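Local atomic coordinates of transcriptional regulatory protein RcsB (Escherichia coli, PDB entry 5I4C), a protein that acts as the DNA-binding response regulator of the Rcs signaling system, controlling genes for capsule synthesis, biofilm formation and cell division. Residues Lys21-Glu24 against Gln25-Trp28; Leu53-Asp56 against Leu57-Gly61; Ser96-Asp100 against Leu101-Gly105; Gly105-Lys109 against Gln110-Thr114. All blocks are in the same frame, centred on the assembly; numbering follows the deposited sequence.

Contact 1 (Lys21-Glu24 against Gln25-Trp28); sequences KSLE and QIEW
The flat amide of Gln-25 folds back over the peptide of Glu-24, with Gln-25 NE2 3.9 Å from Glu-24 O, a packing distance. Bends at its first two torsions, chi1 -59° and chi2 -61°, bring it there, and Gln-25 CG comes to rest 3.7 Å from Lys-21 O. The Trp-28 ring takes the methyl CG2 of Ile-26 on one face, 3.4 Å above the plane and displaced toward the rim. Lys-21 NZ reaches the syn side of the Glu-24 carboxylate, with a hydrogen bond and salt bridge of 3.1 Å to Glu-24 OE1, one helical turn apart. The second subunit packs Phe-17 on Lys-21.

The backbone leaves helix 13-23 through a type I beta turn from Leu-23 to Ile-26. Gln-25 N bonds to Ser-22 O at 3.0 Å, and Ile-26 N to Leu-23 O at 2.9 Å. On the side facing the domain, Leu-23 CD2 meets Ile-26 CD1 at 3.8 Å. Leu-23 also rests on Val-29 and Val-31 of the next strand and, with Ile-26, on helix 112-124, while Ser-22 OG bonds to Pro-113 O. The chemistry thus divides by side: Leu-23 and Ile-26 face helix 112-124, the ion pair of Lys-21 and Glu-24 lies on the outer side near the second subunit, and bonds to Ser-22 O and Leu-23 O hold the reversal between helix and strand 29-35.

Contact 2 (Leu53-Asp56 against Leu57-Gly61); sequences LITD and LSMPG
Asp-56 bends its carboxylate forward onto the loop that follows its strand, and Asp-56 OD2 accepts the backbone N-H of Ser-58 at 2.9 Å. The donor comes from above the carboxylate plane, 59° out of it, and the CB of Ser-58 lies 3.4 Å from the same oxygen. CG stands opposite the backbone N (chi1 -168°), which swings the acid over the start of the loop. A water accepts from Leu-57 N at 2.7 Å and gives a weak bond to Asp-56 OD1, which also forms a salt bridge with Lys-109.

Leu-57, whose CB lies 3.5 Å from Asp-56 C, packs on Val-85 of strand 82-87 and on Ile-71 of helix 67-77. Met-59 reaches back instead: its chain bends at the last torsion, bringing CE 3.8 Å from Thr-55 OG1, the two side chains crossing at about a right angle. That hydroxyl donates to Asp-56 O at 2.9 Å.

Asp-56 is the predicted phosphorylation site of this receiver domain and is unmodified here. Asp-10 OD1 lies close to Asp-56 OD1. With Ser-58 N on one oxygen and Lys-109 on the other, these two partners would restrict the rotation of the carboxylate.

Contact 3 (Ser96-Asp100 against Leu101-Gly105); sequences SAVLD and LDIEG
Val-98 O and Leu-99 O, two carbonyls at the end of helix 92-99, each receive an N-H from the turn that follows. Leu-101 N bonds to Val-98 O at 2.9 Å and Asp-102 N to Leu-99 O at 3.0 Å. One residue earlier the ordinary helical bond runs from Asp-100 N to Ser-96 O, so the helix tightens from four-residue to three-residue spacing as it ends. The type I beta turn from Leu-99 to Asp-102 closes it, and Asp-102 is the first residue to leave helical angles, with phi 75°.

The turn is the exit of a beta-alpha-beta crossover in the receiver fold: helix 92-99 joins strand 82-87 to its parallel neighbour 105-108. Past the turn, Ile-103 N is buried with no partner in the model. Its neighbours are better served: Lys-128 NZ forms a salt bridge with Asp-102 OD1 and donates to Ile-103 O, while Glu-104 OE1 accepts Ile-83 N.

Hydrocarbon fills in around these bonds. Ile-103 folds back on the helix, its CG1 placed between backbone N and carbonyl carbon (chi1 58°), 3.6 Å from Val-98 O, and its CD1 is 4.1 Å from Val-98 CG2; the two side chains cross at about a right angle. Leu-101 runs along the helix end, with CG 3.7 Å from Ala-97 O, and reaches Ile-68 and Ile-71 of helix 67-77, where Ile-103 also meets Ile-71.

Contact 4 (Gly105-Lys109 against Gln110-Thr114); sequences GIVLK and QGAPT
Gly-111 N donates to Leu-108 O at 2.9 Å and Ala-112 N to Lys-109 O at 3.0 Å, joining the end of strand 105-108 to helix 112-124. Gly-111 occupies the N-cap position, and Lys-109 to Gly-111 form a single 3-10 turn between strand and helix.

Apolar contact joins strand and helix directly. Val-107 points toward the helix start and puts CG1 3.9 Å from Ala-112 CA and 4.2 Å from Ala-112 CB; that methyl also lies 3.3 Å from Lys-109 O. Val-107 also packs on Asp-115 and Ala-119 of helix 112-124.

The long polar side chains part company after crossing at an angle, with Lys-109 CD 4.1 Å from Gln-110 NE2. Lys-109 extends through its first two torsions (chi1 -172°) and bends at the third, sending NZ to salt bridges with Asp-10 and Asp-56. Gln-110, bent at its second torsion, faces the second subunit instead: Gln-110 OE1 accepts the backbone N of Ile-14 of that subunit, and His-12 of the same neighbour packs on Gln-110.

A lysine just after the fifth strand and before the last helix, reaching to aspartates at or just past the ends of strands 4-9 and 52-56, is a hallmark of the CheY-like receiver domain.

Along the chain the four contacts come in series, with contacts 3 and 4 sharing Gly-105, all inside one receiver domain built on a parallel sheet of order 2-1-3-4-5. Contacts 1 and 3 close helices 13-23 and 92-99; contacts 2 and 4 span the ends of strands 52-56 and 105-108. Centres of contacts 1 and 3 lie 26 Å apart, on opposite sides of the chain's centre. Contact 4 lies between the others, 14 to 15 Å from each by centres, touching contacts 1, 2 and 3. It therefore links the predicted phosphorylation pocket of contact 2 with helix 13-23 and with residues that meet the second subunit.

Contact 1 (Lys21-Glu24 against Gln25-Trp28)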
loop_
_atom_site.group_PDB
_atom_site.type_symbol
_atom_site.label_atom_id
_atom_site.label_comp_id
_atom_site.label_asym_id
_atom_site.label_seq_id
_atom_site.Cartn_x
_atom_site.Cartn_y
_atom_site.Cartn_z
ATOM N N LYS A 21 5.213 2.272 -9.357
ATOM C CA LYS A 21 5.903 3.518 -9.255
ATOM C C LYS A 21 7.384 3.300 -9.018
ATOM O O LYS A 21 8.219 3.938 -9.623
ATOM C CB LYS A 21 5.343 4.343 -8.113
ATOM C CG LYS A 21 3.999 5.002 -8.315
ATOM C CD LYS A 21 3.917 5.874 -9.581
ATOM C CE LYS A 21 3.286 5.055 -10.710
ATOM N NZ LYS A 21 2.856 5.970 -11.801
ATOM N N SER A 22 7.727 2.327 -8.214
ATOM C CA SER A 22 9.107 2.042 -7.951
ATOM C C SER A 22 9.784 1.421 -9.205
ATOM O O SER A 22 10.898 1.812 -9.631
ATOM C CB SER A 22 9.234 1.120 -6.737
ATOM O OG SER A 22 10.572 0.611 -6.805
ATOM N N LEU A 23 9.126 0.459 -9.802
ATOM C CA LEU A 23 9.703 -0.228 -10.934
ATOM C C LEU A 23 9.788 0.637 -12.202
ATOM O O LEU A 23 10.669 0.437 -13.067
ATOM C CB LEU A 23 8.914 -1.511 -11.203
ATOM C CG LEU A 23 9.003 -2.527 -10.034
ATOM C CD1 LEU A 23 8.333 -3.844 -10.417
ATOM C CD2 LEU A 23 10.435 -2.774 -9.706
ATOM N N GLU A 24 8.906 1.624 -12.284
ATOM C CA GLU A 24 8.988 2.615 -13.382
ATOM C C GLU A 24 10.266 3.412 -13.311
ATOM O O GLU A 24 10.615 4.009 -14.301
ATOM C CB GLU A 24 7.754 3.567 -13.432
ATOM C CG GLU A 24 6.578 2.864 -14.129
ATOM C CD GLU A 24 5.206 3.547 -14.004
ATOM O OE1 GLU A 24 5.124 4.662 -13.429
ATOM O OE2 GLU A 24 4.189 2.951 -14.517
ATOM N N GLN A 25 10.928 3.476 -12.165
ATOM C CA GLN A 25 12.262 4.076 -12.100
ATOM C C GLN A 25 13.411 3.175 -12.635
ATOM O O GLN A 25 14.494 3.650 -12.849
ATOM C CB GLN A 25 12.529 4.541 -10.666
ATOM C CG GLN A 25 11.537 5.564 -10.138
ATOM C CD GLN A 25 11.538 6.852 -10.979
ATOM O OE1 GLN A 25 12.444 7.703 -10.885
ATOM N NE2 GLN A 25 10.534 6.978 -11.840
ATOM N N ILE A 26 13.157 1.905 -12.938
ATOM C CA ILE A 26 14.183 0.954 -13.341
ATOM C C ILE A 26 14.017 0.620 -14.789
ATOM O O ILE A 26 13.069 -0.055 -15.189
ATOM C CB ILE A 26 14.058 -0.310 -12.532
ATOM C CG1 ILE A 26 14.184 0.097 -11.063
ATOM C CG2 ILE A 26 15.100 -1.342 -12.977
ATOM C CD1 ILE A 26 13.830 -1.055 -10.187
ATOM N N GLU A 27 14.948 1.154 -15.571
ATOM C CA GLU A 27 14.932 1.097 -17.028
ATOM C C GLU A 27 14.771 -0.348 -17.495
ATOM O O GLU A 27 14.009 -0.595 -18.384
ATOM C CB GLU A 27 16.218 1.757 -17.667
ATOM C CG GLU A 27 17.532 1.499 -16.869
ATOM C CD GLU A 27 18.851 1.351 -17.671
ATOM O OE1 GLU A 27 19.673 0.464 -17.276
ATOM O OE2 GLU A 27 19.102 2.124 -18.648
ATOM N N TRP A 28 15.422 -1.301 -16.861
ATOM C CA TRP A 28 15.500 -2.634 -17.428
ATOM C C TRP A 28 14.371 -3.558 -16.947
ATOM O O TRP A 28 14.325 -4.701 -17.351
ATOM C CB TRP A 28 16.879 -3.270 -17.199
ATOM C CG TRP A 28 17.354 -3.108 -15.829
ATOM C CD1 TRP A 28 18.040 -2.054 -15.338
ATOM C CD2 TRP A 28 17.180 -4.017 -14.757
ATOM N NE1 TRP A 28 18.291 -2.237 -14.011
ATOM C CE2 TRP A 28 17.775 -3.442 -13.628
ATOM C CE3 TRP A 28 16.600 -5.271 -14.650
ATOM C CZ2 TRP A 28 17.804 -4.065 -12.396
ATOM C CZ3 TRP A 28 16.616 -5.898 -13.411
ATOM C CH2 TRP A 28 17.205 -5.292 -12.295
HETATM O O HOH W 1 11.204 2.205 -16.583
#

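Contact 2 (Leu53-Asp56 against Leu57-Gly61)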
loop_
_atom_site.group_PDB
_atom_site.type_symbol
_atom_site.label_atom_id
_atom_site.label_comp_id
_atom_site.label_asym_id
_atom_site.label_seq_id
_atom_site.Cartn_x
_atom_site.Cartn_y
_atom_site.Cartn_z
ATOM N N LEU A 53 7.560 -13.615 -11.358
ATOM C CA LEU A 53 6.316 -13.301 -10.676
ATOM C C LEU A 53 6.595 -12.767 -9.278
ATOM O O LEU A 53 7.257 -13.454 -8.492
ATOM C CB LEU A 53 5.468 -14.534 -10.578
ATOM C CG LEU A 53 4.208 -14.313 -9.730
ATOM C CD1 LEU A 53 3.205 -13.286 -10.220
ATOM C CD2 LEU A 53 3.592 -15.628 -9.489
ATOM N N ILE A 54 6.062 -11.579 -8.986
ATOM C CA ILE A 54 6.139 -10.950 -7.676
ATOM C C ILE A 54 4.745 -11.019 -7.041
ATOM O O ILE A 54 3.827 -10.337 -7.489
ATOM C CB ILE A 54 6.632 -9.512 -7.786
ATOM C CG1 ILE A 54 7.953 -9.482 -8.537
ATOM C CG2 ILE A 54 6.770 -8.882 -6.410
ATOM C CD1 ILE A 54 8.372 -8.103 -8.990
ATOM N N THR A 55 4.608 -11.821 -6.016
ATOM C CA THR A 55 3.296 -12.175 -5.580
ATOM C C THR A 55 3.116 -12.232 -4.047
ATOM O O THR A 55 3.974 -12.710 -3.297
ATOM C CB THR A 55 2.813 -13.527 -6.205
ATOM O OG1 THR A 55 1.410 -13.725 -5.917
ATOM C CG2 THR A 55 3.577 -14.769 -5.590
ATOM N N ASP A 56 1.987 -11.711 -3.601
ATOM C CA ASP A 56 1.470 -11.949 -2.255
ATOM C C ASP A 56 0.979 -13.426 -2.137
ATOM O O ASP A 56 0.632 -14.041 -3.144
ATOM C CB ASP A 56 0.288 -11.033 -2.009
ATOM C CG ASP A 56 -0.116 -10.998 -0.560
ATOM O OD1 ASP A 56 0.671 -10.565 0.301
ATOM O OD2 ASP A 56 -1.219 -11.411 -0.286
ATOM N N LEU A 57 0.997 -13.988 -0.946
ATOM C CA LEU A 57 0.491 -15.342 -0.735
ATOM C C LEU A 57 -0.947 -15.441 -0.211
ATOM O O LEU A 57 -1.407 -16.551 0.021
ATOM C CB LEU A 57 1.409 -16.046 0.217
ATOM C CG LEU A 57 2.843 -16.333 -0.282
ATOM C CD1 LEU A 57 3.592 -17.054 0.814
ATOM C CD2 LEU A 57 2.835 -17.163 -1.557
ATOM N N SER A 58 -1.651 -14.314 -0.060
ATOM C CA SER A 58 -2.987 -14.290 0.505
ATOM C C SER A 58 -4.131 -13.729 -0.359
ATOM O O SER A 58 -5.138 -13.258 0.185
ATOM C CB SER A 58 -2.943 -13.453 1.810
ATOM O OG SER A 58 -2.480 -14.331 2.826
ATOM N N MET A 59 -4.050 -13.845 -1.651
ATOM C CA MET A 59 -5.054 -13.262 -2.541
ATOM C C MET A 59 -6.198 -14.177 -2.733
ATOM O O MET A 59 -6.026 -15.386 -2.629
ATOM C CB MET A 59 -4.461 -13.109 -3.907
ATOM C CG MET A 59 -3.335 -12.103 -4.000
ATOM S SD MET A 59 -2.841 -11.971 -5.729
ATOM C CE MET A 59 -2.428 -13.708 -6.067
ATOM N N PRO A 60 -7.359 -13.641 -3.126
ATOM C CA PRO A 60 -8.472 -14.559 -3.538
ATOM C C PRO A 60 -8.035 -15.459 -4.694
ATOM O O PRO A 60 -7.127 -15.082 -5.445
ATOM C CB PRO A 60 -9.588 -13.605 -3.980
ATOM C CG PRO A 60 -9.269 -12.302 -3.281
ATOM C CD PRO A 60 -7.747 -12.221 -3.246
ATOM N N GLY A 61 -8.647 -16.626 -4.786
ATOM C CA GLY A 61 -8.412 -17.583 -5.866
ATOM C C GLY A 61 -8.961 -18.948 -5.461
ATOM O O GLY A 61 -8.255 -19.705 -4.844
HETATM O O HOH W 2 2.191 -13.168 1.360
#

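Contact 3 (Ser96-Asp100 against Leu101-Gly105)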
loop_
_atom_site.group_PDB
_atom_site.type_symbol
_atom_site.label_atom_id
_atom_site.label_comp_id
_atom_site.label_asym_id
_atom_site.label_seq_id
_atom_site.Cartn_x
_atom_site.Cartn_y
_atom_site.Cartn_z
ATOM N N SER A 96 10.049 -20.667 5.901
ATOM C CA SER A 96 10.610 -22.014 5.753
ATOM C C SER A 96 9.837 -22.814 4.707
ATOM O O SER A 96 10.403 -23.324 3.722
ATOM C CB SER A 96 10.626 -22.726 7.141
ATOM O OG SER A 96 10.915 -24.109 7.035
ATOM N N ALA A 97 8.532 -22.880 4.923
ATOM C CA ALA A 97 7.644 -23.665 4.094
ATOM C C ALA A 97 7.847 -23.314 2.616
ATOM O O ALA A 97 8.090 -24.181 1.762
ATOM C CB ALA A 97 6.218 -23.413 4.541
ATOM N N VAL A 98 7.832 -22.014 2.351
ATOM C CA VAL A 98 7.992 -21.505 1.012
ATOM C C VAL A 98 9.452 -21.570 0.495
ATOM O O VAL A 98 9.670 -21.900 -0.684
ATOM C CB VAL A 98 7.362 -20.074 0.876
ATOM C CG1 VAL A 98 8.249 -18.958 1.440
ATOM C CG2 VAL A 98 7.013 -19.806 -0.575
ATOM N N LEU A 99 10.432 -21.255 1.351
ATOM C CA LEU A 99 11.840 -21.396 0.951
ATOM C C LEU A 99 12.183 -22.826 0.539
ATOM O O LEU A 99 12.904 -22.995 -0.418
ATOM C CB LEU A 99 12.811 -20.893 2.011
ATOM C CG LEU A 99 12.911 -19.352 2.061
ATOM C CD1 LEU A 99 13.467 -18.786 3.391
ATOM C CD2 LEU A 99 13.701 -18.815 0.860
ATOM N N ASP A 100 11.586 -23.834 1.176
ATOM C CA ASP A 100 11.773 -25.235 0.767
ATOM C C ASP A 100 11.319 -25.499 -0.634
ATOM O O ASP A 100 11.719 -26.503 -1.200
ATOM C CB ASP A 100 10.950 -26.192 1.631
ATOM C CG ASP A 100 11.458 -26.299 3.049
ATOM O OD1 ASP A 100 12.406 -25.579 3.447
ATOM O OD2 ASP A 100 10.875 -27.111 3.787
ATOM N N LEU A 101 10.446 -24.645 -1.197
ATOM C CA LEU A 101 9.920 -24.898 -2.529
ATOM C C LEU A 101 10.865 -24.319 -3.595
ATOM O O LEU A 101 10.631 -24.471 -4.798
ATOM C CB LEU A 101 8.458 -24.372 -2.660
ATOM C CG LEU A 101 7.400 -25.018 -1.739
ATOM C CD1 LEU A 101 6.025 -24.393 -1.920
ATOM C CD2 LEU A 101 7.325 -26.530 -1.937
ATOM N N ASP A 102 11.929 -23.659 -3.168
ATOM C CA ASP A 102 12.986 -23.227 -4.095
ATOM C C ASP A 102 12.495 -22.029 -4.911
ATOM O O ASP A 102 12.709 -21.888 -6.100
ATOM C CB ASP A 102 13.551 -24.392 -4.971
ATOM C CG ASP A 102 14.930 -24.043 -5.615
ATOM O OD1 ASP A 102 15.816 -23.486 -4.934
ATOM O OD2 ASP A 102 15.108 -24.263 -6.828
ATOM N N ILE A 103 11.884 -21.110 -4.210
ATOM C CA ILE A 103 11.589 -19.826 -4.818
ATOM C C ILE A 103 12.823 -18.928 -4.786
ATOM O O ILE A 103 13.794 -19.197 -4.096
ATOM C CB ILE A 103 10.342 -19.198 -4.187
ATOM C CG1 ILE A 103 10.472 -19.015 -2.699
ATOM C CG2 ILE A 103 9.132 -20.081 -4.469
ATOM C CD1 ILE A 103 10.042 -17.671 -2.321
ATOM N N GLU A 104 12.795 -17.848 -5.538
ATOM C CA GLU A 104 13.953 -17.046 -5.723
ATOM C C GLU A 104 14.073 -15.881 -4.745
ATOM O O GLU A 104 15.178 -15.402 -4.478
ATOM C CB GLU A 104 14.017 -16.544 -7.162
ATOM C CG GLU A 104 14.428 -17.619 -8.137
ATOM C CD GLU A 104 13.325 -18.637 -8.435
ATOM O OE1 GLU A 104 12.125 -18.431 -8.135
ATOM O OE2 GLU A 104 13.680 -19.685 -8.955
ATOM N N GLY A 105 12.976 -15.416 -4.179
ATOM C CA GLY A 105 13.088 -14.247 -3.361
ATOM C C GLY A 105 11.950 -14.112 -2.447
ATOM O O GLY A 105 10.846 -14.667 -2.723
#

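Contact 4 (Gly105-Lys109 against Gln110-Thr114)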
loop_
_atom_site.group_PDB
_atom_site.type_symbol
_atom_site.label_atom_id
_atom_site.label_comp_id
_atom_site.label_asym_id
_atom_site.label_seq_id
_atom_site.Cartn_x
_atom_site.Cartn_y
_atom_site.Cartn_z
ATOM N N GLY A 105 12.976 -15.416 -4.179
ATOM C CA GLY A 105 13.088 -14.247 -3.361
ATOM C C GLY A 105 11.950 -14.112 -2.447
ATOM O O GLY A 105 10.846 -14.667 -2.723
ATOM N N ILE A 106 12.235 -13.445 -1.327
ATOM C CA ILE A 106 11.227 -13.057 -0.356
ATOM C C ILE A 106 11.495 -11.614 0.007
ATOM O O ILE A 106 12.599 -11.262 0.321
ATOM C CB ILE A 106 11.226 -13.931 0.951
ATOM C CG1 ILE A 106 10.869 -15.367 0.623
ATOM C CG2 ILE A 106 10.197 -13.357 1.915
ATOM C CD1 ILE A 106 11.163 -16.329 1.735
ATOM N N VAL A 107 10.479 -10.781 -0.059
ATOM C CA VAL A 107 10.600 -9.336 0.257
ATOM C C VAL A 107 9.500 -8.963 1.201
ATOM O O VAL A 107 8.357 -9.325 0.945
ATOM C CB VAL A 107 10.423 -8.531 -1.048
ATOM C CG1 VAL A 107 10.220 -7.015 -0.801
ATOM C CG2 VAL A 107 11.654 -8.781 -1.913
ATOM N N LEU A 108 9.806 -8.182 2.220
ATOM C CA LEU A 108 8.758 -7.677 3.081
ATOM C C LEU A 108 7.938 -6.695 2.285
ATOM O O LEU A 108 8.466 -5.729 1.748
ATOM C CB LEU A 108 9.286 -7.017 4.327
ATOM C CG LEU A 108 10.150 -7.887 5.188
ATOM C CD1 LEU A 108 10.704 -7.090 6.387
ATOM C CD2 LEU A 108 9.296 -9.048 5.633
ATOM N N LYS A 109 6.642 -6.970 2.203
ATOM C CA LYS A 109 5.757 -6.202 1.347
ATOM C C LYS A 109 5.872 -4.714 1.640
ATOM O O LYS A 109 5.914 -3.869 0.738
ATOM C CB LYS A 109 4.311 -6.674 1.582
ATOM C CG LYS A 109 3.333 -6.064 0.608
ATOM C CD LYS A 109 1.869 -6.224 1.003
ATOM C CE LYS A 109 1.473 -7.622 0.816
ATOM N NZ LYS A 109 0.020 -7.743 0.682
ATOM N N GLN A 110 5.869 -4.344 2.896
ATOM C CA GLN A 110 5.870 -2.895 3.186
ATOM C C GLN A 110 7.146 -2.165 2.734
ATOM O O GLN A 110 7.145 -0.973 2.627
ATOM C CB GLN A 110 5.574 -2.634 4.640
ATOM C CG GLN A 110 4.189 -3.146 5.057
ATOM C CD GLN A 110 3.063 -2.446 4.302
ATOM O OE1 GLN A 110 3.100 -1.230 4.131
ATOM N NE2 GLN A 110 2.039 -3.244 3.835
ATOM N N GLY A 111 8.220 -2.898 2.521
ATOM C CA GLY A 111 9.475 -2.343 2.034
ATOM C C GLY A 111 9.683 -2.615 0.553
ATOM O O GLY A 111 10.720 -2.316 0.037
ATOM N N ALA A 112 8.674 -3.129 -0.148
ATOM C CA ALA A 112 8.863 -3.465 -1.556
ATOM C C ALA A 112 9.404 -2.375 -2.491
ATOM O O ALA A 112 10.246 -2.668 -3.334
ATOM C CB ALA A 112 7.576 -4.093 -2.112
ATOM N N PRO A 113 8.986 -1.099 -2.322
ATOM C CA PRO A 113 9.496 -0.132 -3.283
ATOM C C PRO A 113 10.981 0.050 -3.252
ATOM O O PRO A 113 11.542 0.209 -4.319
ATOM C CB PRO A 113 8.821 1.193 -2.884
ATOM C CG PRO A 113 7.565 0.776 -2.159
ATOM C CD PRO A 113 7.900 -0.539 -1.480
ATOM N N THR A 114 11.593 0.043 -2.072
ATOM C CA THR A 114 13.051 -0.014 -1.895
ATOM C C THR A 114 13.706 -1.382 -2.130
ATOM O O THR A 114 14.781 -1.513 -2.740
ATOM C CB THR A 114 13.405 0.316 -0.441
ATOM O OG1 THR A 114 12.609 1.407 -0.014
ATOM C CG2 THR A 114 14.877 0.662 -0.332
#